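Local atomic coordinates of jasmonate-induced oxygenase 2 (Arabidopsis thaliana, PDB entry 6LSV), a protein that catalyses the iron- and 2-oxoglutarate-dependent hydroxylation of jasmonate, the plant hormone that triggers defence responses, to 12-hydroxyjasmonate. Residues L187-G199 with Y301-L315. Sequence-based numbering, arbitrary orientation.
Sequences LGLKEDKFQEAFG and YNPKSDIPIQPLQEL
Pro303 covers one face of the Phe198 ring, its CB 4.1 Å from the ring centroid and 21° off the normal, a CH-pi contact displaced toward the rim. At the edge of the same ring, in its plane, lies the carbonyl oxygen of Tyr301. The Tyr301 ring receives Gln195 at its own edge: Gln195 NE2 donates to Tyr301 OH over 2.7 Å with an N-H...O angle of 164°. The hydroxyl lies almost within the amide plane, although amide and phenol planes stand 70° apart. A bend at chi2 of Gln195 brings NE2 to this point, where it also bonds the carbonyl oxygen of Gly200. Beside the proline, Lys304 N donates to Phe198 O in a nearly straight bond of 2.8 Å. Gly199, with positive phi, closes helix 193-197 in a Schellman motif, and Ile307 CD1 packs 3.6 Å from Gly199 CA.

Strand 294-302 belongs to the main sheet of the 2-oxoglutarate dioxygenase fold, and these contacts join the short helix to the end of that strand and the residues just after it; Asn302, turned away from the helix, has its side chain about 5 Å from bound jasmonic acid.

Farther along, Leu312 divides its branches: CD1 comes obliquely to the Phe194 ring, 3.6 Å from Phe194 CE1, and also meets Leu189 CD1, whereas CD2 faces Ala197 CB. Leu189 CD2 rests on Glu314 CB (3.6 Å) and Leu315 CD2. Bent at chi2 and chi3, Lys193 makes a salt bridge from NZ to Glu314 OE2 at 3.4 Å, its hydrogen bond weak. Lys193 NZ also forms a salt bridge with Glu196 OE1, reaching it from above the carboxylate plane.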
ATOM      1  N   LEU A 187       1.069 -22.239  -4.394  1.00 28.37           N
ATOM      2  CA  LEU A 187       0.936 -22.443  -5.828  1.00 26.32           C
ATOM      3  C   LEU A 187       1.611 -23.724  -6.296  1.00 36.00           C
ATOM      4  O   LEU A 187       1.767 -23.923  -7.506  1.00 34.52           O
ATOM      5  CB  LEU A 187       1.507 -21.245  -6.596  1.00 29.74           C
ATOM      6  CG  LEU A 187       0.735 -19.925  -6.499  1.00 30.98           C
ATOM      7  CD1 LEU A 187       1.426 -18.813  -7.279  1.00 22.02           C
ATOM      8  CD2 LEU A 187      -0.703 -20.100  -6.964  1.00 27.13           C
ATOM      9  N   GLY A 188       2.014 -24.593  -5.372  1.00 35.15           N
ATOM     10  CA  GLY A 188       2.693 -25.819  -5.743  1.00 26.60           C
ATOM     11  C   GLY A 188       4.090 -25.620  -6.285  1.00 30.21           C
ATOM     12  O   GLY A 188       4.591 -26.479  -7.017  1.00 27.64           O
ATOM     13  N   LEU A 189       4.733 -24.505  -5.952  1.00 32.29           N
ATOM     14  CA  LEU A 189       6.076 -24.198  -6.419  1.00 31.30           C
ATOM     15  C   LEU A 189       7.097 -24.449  -5.315  1.00 33.78           C
ATOM     16  O   LEU A 189       6.752 -24.586  -4.138  1.00 30.74           O
ATOM     17  CB  LEU A 189       6.175 -22.742  -6.880  1.00 30.46           C
ATOM     18  CG  LEU A 189       5.099 -22.195  -7.818  1.00 33.41           C
ATOM     19  CD1 LEU A 189       5.091 -20.675  -7.778  1.00 33.19           C
ATOM     20  CD2 LEU A 189       5.320 -22.686  -9.233  1.00 28.06           C
ATOM     21  N   LYS A 190       8.368 -24.509  -5.716  1.00 36.08           N
ATOM     22  CA  LYS A 190       9.460 -24.463  -4.755  1.00 33.32           C
ATOM     23  C   LYS A 190       9.238 -23.302  -3.800  1.00 34.27           C
ATOM     24  O   LYS A 190       8.900 -22.195  -4.223  1.00 43.58           O
ATOM     25  CB  LYS A 190      10.801 -24.300  -5.476  1.00 31.47           C
ATOM     26  CG  LYS A 190      11.233 -25.504  -6.285  1.00 39.66           C
ATOM     27  CD  LYS A 190      12.412 -25.167  -7.183  1.00 42.91           C
ATOM     28  CE  LYS A 190      13.611 -24.712  -6.372  1.00 41.46           C
ATOM     29  NZ  LYS A 190      14.121 -23.401  -6.855  1.00 49.01           N
ATOM     30  N   GLU A 191       9.424 -23.559  -2.504  1.00 38.37           N
ATOM     31  CA  GLU A 191       9.020 -22.576  -1.507  1.00 34.31           C
ATOM     32  C   GLU A 191       9.740 -21.243  -1.670  1.00 33.55           C
ATOM     33  O   GLU A 191       9.286 -20.239  -1.114  1.00 33.68           O
ATOM     34  CB  GLU A 191       9.245 -23.130  -0.100  1.00 29.13           C
ATOM     35  CG  GLU A 191      10.698 -23.218   0.319  1.00 40.56           C
ATOM     36  CD  GLU A 191      10.852 -23.357   1.823  1.00 54.13           C
ATOM     37  OE1 GLU A 191      11.683 -22.632   2.412  1.00 50.59           O
ATOM     38  OE2 GLU A 191      10.132 -24.192   2.414  1.00 48.64           O
ATOM     39  N   ASP A 192      10.832 -21.200  -2.435  1.00 31.44           N
ATOM     40  CA  ASP A 192      11.569 -19.964  -2.672  1.00 32.98           C
ATOM     41  C   ASP A 192      11.421 -19.464  -4.106  1.00 36.79           C
ATOM     42  O   ASP A 192      12.245 -18.669  -4.567  1.00 34.75           O
ATOM     43  CB  ASP A 192      13.047 -20.151  -2.319  1.00 27.86           C
ATOM     44  CG  ASP A 192      13.794 -20.993  -3.341  1.00 38.58           C
ATOM     45  OD1 ASP A 192      13.183 -21.907  -3.934  1.00 47.97           O
ATOM     46  OD2 ASP A 192      15.001 -20.741  -3.547  1.00 45.83           O
ATOM     47  N   LYS A 193      10.376 -19.905  -4.814  1.00 33.63           N
ATOM     48  CA  LYS A 193      10.206 -19.515  -6.212  1.00 35.61           C
ATOM     49  C   LYS A 193       9.900 -18.025  -6.349  1.00 36.79           C
ATOM     50  O   LYS A 193      10.446 -17.357  -7.236  1.00 31.63           O
ATOM     51  CB  LYS A 193       9.108 -20.362  -6.859  1.00 33.72           C
ATOM     52  CG  LYS A 193       8.876 -20.083  -8.340  1.00 35.02           C
ATOM     53  CD  LYS A 193      10.166 -20.147  -9.155  1.00 36.87           C
ATOM     54  CE  LYS A 193      10.783 -21.540  -9.151  1.00 41.27           C
ATOM     55  NZ  LYS A 193      12.039 -21.613  -9.957  1.00 51.52           N
ATOM     56  N   PHE A 194       9.036 -17.482  -5.484  1.00 37.71           N
ATOM     57  CA  PHE A 194       8.738 -16.052  -5.537  1.00 30.69           C
ATOM     58  C   PHE A 194       9.971 -15.224  -5.203  1.00 29.70           C
ATOM     59  O   PHE A 194      10.298 -14.265  -5.912  1.00 33.38           O
ATOM     60  CB  PHE A 194       7.597 -15.702  -4.581  1.00 26.87           C
ATOM     61  CG  PHE A 194       6.231 -15.902  -5.164  1.00 28.57           C
ATOM     62  CD1 PHE A 194       6.036 -16.747  -6.242  1.00 31.10           C
ATOM     63  CD2 PHE A 194       5.136 -15.249  -4.623  1.00 31.37           C
ATOM     64  CE1 PHE A 194       4.775 -16.931  -6.777  1.00 31.01           C
ATOM     65  CE2 PHE A 194       3.873 -15.430  -5.154  1.00 35.36           C
ATOM     66  CZ  PHE A 194       3.693 -16.272  -6.234  1.00 28.22           C
ATOM     67  N   GLN A 195      10.659 -15.572  -4.110  1.00 26.94           N
ATOM     68  CA  GLN A 195      11.891 -14.875  -3.757  1.00 28.52           C
ATOM     69  C   GLN A 195      12.882 -14.892  -4.909  1.00 31.04           C
ATOM     70  O   GLN A 195      13.620 -13.920  -5.113  1.00 32.49           O
ATOM     71  CB  GLN A 195      12.520 -15.505  -2.515  1.00 30.46           C
ATOM     72  CG  GLN A 195      13.493 -14.587  -1.808  1.00 24.35           C
ATOM     73  CD  GLN A 195      12.786 -13.439  -1.133  1.00 30.07           C
ATOM     74  OE1 GLN A 195      11.837 -13.646  -0.377  1.00 33.72           O
ATOM     75  NE2 GLN A 195      13.233 -12.217  -1.407  1.00 33.09           N
ATOM     76  N   GLU A 196      12.905 -15.984  -5.671  1.00 35.64           N
ATOM     77  CA  GLU A 196      13.733 -16.060  -6.867  1.00 34.02           C
ATOM     78  C   GLU A 196      13.279 -15.045  -7.911  1.00 34.91           C
ATOM     79  O   GLU A 196      14.082 -14.247  -8.413  1.00 29.62           O
ATOM     80  CB  GLU A 196      13.668 -17.479  -7.427  1.00 37.65           C
ATOM     81  CG  GLU A 196      14.928 -17.992  -8.083  1.00 47.46           C
ATOM     82  CD  GLU A 196      14.748 -19.409  -8.602  1.00 60.90           C
ATOM     83  OE1 GLU A 196      14.334 -19.566  -9.771  1.00 55.10           O
ATOM     84  OE2 GLU A 196      15.005 -20.365  -7.834  1.00 55.64           O
ATOM     85  N   ALA A 197      11.983 -15.052  -8.236  1.00 32.41           N
ATOM     86  CA  ALA A 197      11.464 -14.187  -9.290  1.00 29.85           C
ATOM     87  C   ALA A 197      11.637 -12.711  -8.957  1.00 32.34           C
ATOM     88  O   ALA A 197      11.788 -11.885  -9.864  1.00 29.03           O
ATOM     89  CB  ALA A 197       9.990 -14.500  -9.542  1.00 29.70           C
ATOM     90  N   PHE A 198      11.614 -12.360  -7.672  1.00 32.08           N
ATOM     91  CA  PHE A 198      11.766 -10.972  -7.255  1.00 28.78           C
ATOM     92  C   PHE A 198      13.202 -10.474  -7.340  1.00 31.09           C
ATOM     93  O   PHE A 198      13.428  -9.270  -7.178  1.00 34.37           O
ATOM     94  CB  PHE A 198      11.277 -10.793  -5.819  1.00 26.58           C
ATOM     95  CG  PHE A 198       9.794 -10.617  -5.689  1.00 27.33           C
ATOM     96  CD1 PHE A 198       8.915 -11.431  -6.383  1.00 24.15           C
ATOM     97  CD2 PHE A 198       9.278  -9.649  -4.839  1.00 22.62           C
ATOM     98  CE1 PHE A 198       7.551 -11.276  -6.242  1.00 22.42           C
ATOM     99  CE2 PHE A 198       7.918  -9.488  -4.694  1.00 23.16           C
ATOM    100  CZ  PHE A 198       7.051 -10.302  -5.398  1.00 24.83           C
ATOM    101  N   GLY A 199      14.163 -11.356  -7.570  1.00 26.73           N
ATOM    102  CA  GLY A 199      15.566 -11.012  -7.564  1.00 25.16           C
ATOM    103  C   GLY A 199      16.361 -11.473  -6.352  1.00 31.25           C
ATOM    104  O   GLY A 199      17.362 -10.830  -6.017  1.00 30.21           O
ATOM    105  N   TYR A 301       6.688  -4.498  -0.565  1.00 25.07           N
ATOM    106  CA  TYR A 301       7.728  -5.481  -0.854  1.00 29.03           C
ATOM    107  C   TYR A 301       7.696  -5.754  -2.354  1.00 27.38           C
ATOM    108  O   TYR A 301       6.746  -6.360  -2.863  1.00 25.22           O
ATOM    109  CB  TYR A 301       7.503  -6.756  -0.045  1.00 26.51           C
ATOM    110  CG  TYR A 301       8.677  -7.704  -0.024  1.00 29.28           C
ATOM    111  CD1 TYR A 301       9.787  -7.452   0.775  1.00 30.34           C
ATOM    112  CD2 TYR A 301       8.668  -8.861  -0.789  1.00 29.72           C
ATOM    113  CE1 TYR A 301      10.855  -8.329   0.809  1.00 29.65           C
ATOM    114  CE2 TYR A 301       9.734  -9.739  -0.767  1.00 32.15           C
ATOM    115  CZ  TYR A 301      10.825  -9.467   0.031  1.00 28.92           C
ATOM    116  OH  TYR A 301      11.886 -10.342   0.052  1.00 32.28           O
ATOM    117  N   ASN A 302       8.732  -5.312  -3.061  1.00 25.53           N
ATOM    118  CA  ASN A 302       8.640  -5.262  -4.508  1.00 28.10           C
ATOM    119  C   ASN A 302       9.744  -6.079  -5.165  1.00 26.13           C
ATOM    120  O   ASN A 302      10.813  -6.275  -4.580  1.00 27.08           O
ATOM    121  CB  ASN A 302       8.724  -3.812  -4.996  1.00 28.61           C
ATOM    122  CG  ASN A 302       7.599  -2.953  -4.457  1.00 25.30           C
ATOM    123  OD1 ASN A 302       6.469  -3.416  -4.304  1.00 19.74           O
ATOM    124  ND2 ASN A 302       7.903  -1.696  -4.161  1.00 29.20           N
ATOM    125  N   PRO A 303       9.512  -6.573  -6.377  1.00 28.21           N
ATOM    126  CA  PRO A 303      10.603  -7.197  -7.130  1.00 28.57           C
ATOM    127  C   PRO A 303      11.625  -6.156  -7.550  1.00 30.17           C
ATOM    128  O   PRO A 303      11.305  -4.977  -7.717  1.00 27.03           O
ATOM    129  CB  PRO A 303       9.897  -7.807  -8.347  1.00 24.35           C
ATOM    130  CG  PRO A 303       8.644  -7.020  -8.498  1.00 24.67           C
ATOM    131  CD  PRO A 303       8.235  -6.604  -7.114  1.00 26.54           C
ATOM    132  N   LYS A 304      12.870  -6.605  -7.699  1.00 30.86           N
ATOM    133  CA  LYS A 304      13.915  -5.768  -8.278  1.00 31.10           C
ATOM    134  C   LYS A 304      13.403  -5.080  -9.542  1.00 26.63           C
ATOM    135  O   LYS A 304      12.890  -5.733 -10.454  1.00 27.62           O
ATOM    136  CB  LYS A 304      15.141  -6.632  -8.580  1.00 29.23           C
ATOM    137  CG  LYS A 304      16.413  -5.872  -8.882  1.00 23.59           C
ATOM    138  CD  LYS A 304      17.610  -6.811  -8.934  1.00 25.22           C
ATOM    139  CE  LYS A 304      18.874  -6.083  -9.354  1.00 29.75           C
ATOM    140  NZ  LYS A 304      18.722  -5.422 -10.678  1.00 34.97           N
ATOM    141  N   SER A 305      13.546  -3.751  -9.589  1.00 26.72           N
ATOM    142  CA  SER A 305      12.732  -2.932 -10.485  1.00 30.13           C
ATOM    143  C   SER A 305      13.114  -3.059 -11.960  1.00 28.93           C
ATOM    144  O   SER A 305      12.324  -2.654 -12.820  1.00 34.76           O
ATOM    145  CB  SER A 305      12.803  -1.460 -10.056  1.00 29.94           C
ATOM    146  OG  SER A 305      14.122  -1.064  -9.734  1.00 27.89           O
ATOM    147  N   ASP A 306      14.285  -3.601 -12.291  1.00 29.01           N
ATOM    148  CA  ASP A 306      14.633  -3.770 -13.697  1.00 33.42           C
ATOM    149  C   ASP A 306      14.425  -5.198 -14.191  1.00 30.60           C
ATOM    150  O   ASP A 306      14.728  -5.492 -15.354  1.00 32.69           O
ATOM    151  CB  ASP A 306      16.077  -3.326 -13.956  1.00 32.25           C
ATOM    152  CG  ASP A 306      17.068  -3.926 -12.975  1.00 38.14           C
ATOM    153  OD1 ASP A 306      16.680  -4.817 -12.194  1.00 32.22           O
ATOM    154  OD2 ASP A 306      18.248  -3.515 -12.997  1.00 45.88           O
ATOM    155  N   ILE A 307      13.910  -6.084 -13.346  1.00 26.19           N
ATOM    156  CA  ILE A 307      13.585  -7.445 -13.762  1.00 29.04           C
ATOM    157  C   ILE A 307      12.291  -7.416 -14.566  1.00 25.05           C
ATOM    158  O   ILE A 307      11.268  -6.917 -14.072  1.00 26.04           O
ATOM    159  CB  ILE A 307      13.447  -8.385 -12.555  1.00 27.86           C
ATOM    160  CG1 ILE A 307      14.790  -8.570 -11.847  1.00 23.53           C
ATOM    161  CG2 ILE A 307      12.875  -9.727 -12.987  1.00 27.34           C
ATOM    162  CD1 ILE A 307      14.722  -9.557 -10.695  1.00 28.40           C
ATOM    163  N   PRO A 308      12.283  -7.922 -15.799  1.00 25.94           N
ATOM    164  CA  PRO A 308      11.017  -8.038 -16.541  1.00 25.29           C
ATOM    165  C   PRO A 308      10.099  -9.045 -15.863  1.00 28.45           C
ATOM    166  O   PRO A 308      10.419 -10.231 -15.765  1.00 28.11           O
ATOM    167  CB  PRO A 308      11.456  -8.510 -17.933  1.00 15.95           C
ATOM    168  CG  PRO A 308      12.905  -8.163 -18.025  1.00 15.51           C
ATOM    169  CD  PRO A 308      13.448  -8.264 -16.626  1.00 23.55           C
ATOM    170  N   ILE A 309       8.962  -8.559 -15.383  1.00 27.95           N
ATOM    171  CA  ILE A 309       7.994  -9.382 -14.669  1.00 24.55           C
ATOM    172  C   ILE A 309       7.009  -9.958 -15.674  1.00 30.03           C
ATOM    173  O   ILE A 309       6.454  -9.227 -16.505  1.00 30.62           O
ATOM    174  CB  ILE A 309       7.265  -8.559 -13.596  1.00 28.41           C
ATOM    175  CG1 ILE A 309       8.241  -8.117 -12.501  1.00 23.00           C
ATOM    176  CG2 ILE A 309       6.098  -9.348 -13.014  1.00 26.84           C
ATOM    177  CD1 ILE A 309       8.933  -9.260 -11.802  1.00 21.81           C
ATOM    178  N   GLN A 310       6.791 -11.265 -15.603  1.00 24.36           N
ATOM    179  CA  GLN A 310       5.814 -11.932 -16.451  1.00 33.17           C
ATOM    180  C   GLN A 310       5.288 -13.143 -15.701  1.00 27.08           C
ATOM    181  O   GLN A 310       5.859 -13.547 -14.680  1.00 25.43           O
ATOM    182  CB  GLN A 310       6.421 -12.341 -17.800  1.00 29.54           C
ATOM    183  CG  GLN A 310       7.712 -13.127 -17.713  1.00 29.91           C
ATOM    184  CD  GLN A 310       8.194 -13.575 -19.078  1.00 31.08           C
ATOM    185  OE1 GLN A 310       7.408 -14.047 -19.897  1.00 38.41           O
ATOM    186  NE2 GLN A 310       9.486 -13.412 -19.335  1.00 26.57           N
ATOM    187  N   PRO A 311       4.182 -13.728 -16.158  1.00 23.85           N
ATOM    188  CA  PRO A 311       3.679 -14.951 -15.518  1.00 26.34           C
ATOM    189  C   PRO A 311       4.751 -16.027 -15.438  1.00 21.99           C
ATOM    190  O   PRO A 311       5.468 -16.287 -16.406  1.00 27.95           O
ATOM    191  CB  PRO A 311       2.523 -15.371 -16.429  1.00 30.12           C
ATOM    192  CG  PRO A 311       2.045 -14.101 -17.031  1.00 27.19           C
ATOM    193  CD  PRO A 311       3.248 -13.217 -17.180  1.00 19.60           C
ATOM    194  N   LEU A 312       4.864 -16.646 -14.266  1.00 25.29           N
ATOM    195  CA  LEU A 312       5.846 -17.704 -14.076  1.00 28.98           C
ATOM    196  C   LEU A 312       5.617 -18.821 -15.085  1.00 31.09           C
ATOM    197  O   LEU A 312       4.477 -19.197 -15.373  1.00 31.22           O
ATOM    198  CB  LEU A 312       5.773 -18.252 -12.650  1.00 24.40           C
ATOM    199  CG  LEU A 312       6.259 -17.324 -11.537  1.00 27.24           C
ATOM    200  CD1 LEU A 312       5.729 -17.782 -10.179  1.00 27.97           C
ATOM    201  CD2 LEU A 312       7.777 -17.255 -11.530  1.00 25.27           C
ATOM    202  N   GLN A 313       6.713 -19.337 -15.642  1.00 29.68           N
ATOM    203  CA  GLN A 313       6.592 -20.371 -16.664  1.00 32.35           C
ATOM    204  C   GLN A 313       6.031 -21.664 -16.090  1.00 30.96           C
ATOM    205  O   GLN A 313       5.391 -22.434 -16.815  1.00 33.16           O
ATOM    206  CB  GLN A 313       7.947 -20.619 -17.321  1.00 33.77           C
ATOM    207  CG  GLN A 313       9.056 -20.977 -16.350  1.00 30.17           C
ATOM    208  CD  GLN A 313      10.423 -20.917 -17.000  1.00 34.21           C
ATOM    209  OE1 GLN A 313      10.579 -20.367 -18.092  1.00 32.18           O
ATOM    210  NE2 GLN A 313      11.421 -21.493 -16.338  1.00 27.71           N
ATOM    211  N   GLU A 314       6.243 -21.910 -14.794  1.00 31.77           N
ATOM    212  CA  GLU A 314       5.737 -23.126 -14.166  1.00 33.67           C
ATOM    213  C   GLU A 314       4.217 -23.210 -14.223  1.00 35.01           C
ATOM    214  O   GLU A 314       3.658 -24.313 -14.240  1.00 41.32           O
ATOM    215  CB  GLU A 314       6.203 -23.200 -12.710  1.00 37.00           C
ATOM    216  CG  GLU A 314       7.650 -23.624 -12.515  1.00 30.37           C
ATOM    217  CD  GLU A 314       8.625 -22.462 -12.626  1.00 36.35           C
ATOM    218  OE1 GLU A 314       8.198 -21.357 -13.027  1.00 29.61           O
ATOM    219  OE2 GLU A 314       9.820 -22.657 -12.311  1.00 34.13           O
ATOM    220  N   LEU A 315       3.534 -22.067 -14.252  1.00 35.21           N
ATOM    221  CA  LEU A 315       2.080 -22.031 -14.179  1.00 32.04           C
ATOM    222  C   LEU A 315       1.423 -21.889 -15.542  1.00 33.00           C
ATOM    223  O   LEU A 315       0.207 -21.689 -15.616  1.00 38.39           O
ATOM    224  CB  LEU A 315       1.630 -20.895 -13.263  1.00 29.94           C
ATOM    225  CG  LEU A 315       2.373 -20.791 -11.933  1.00 27.15           C
ATOM    226  CD1 LEU A 315       2.112 -19.439 -11.302  1.00 25.89           C
ATOM    227  CD2 LEU A 315       1.974 -21.923 -10.990  1.00 20.78           C
TER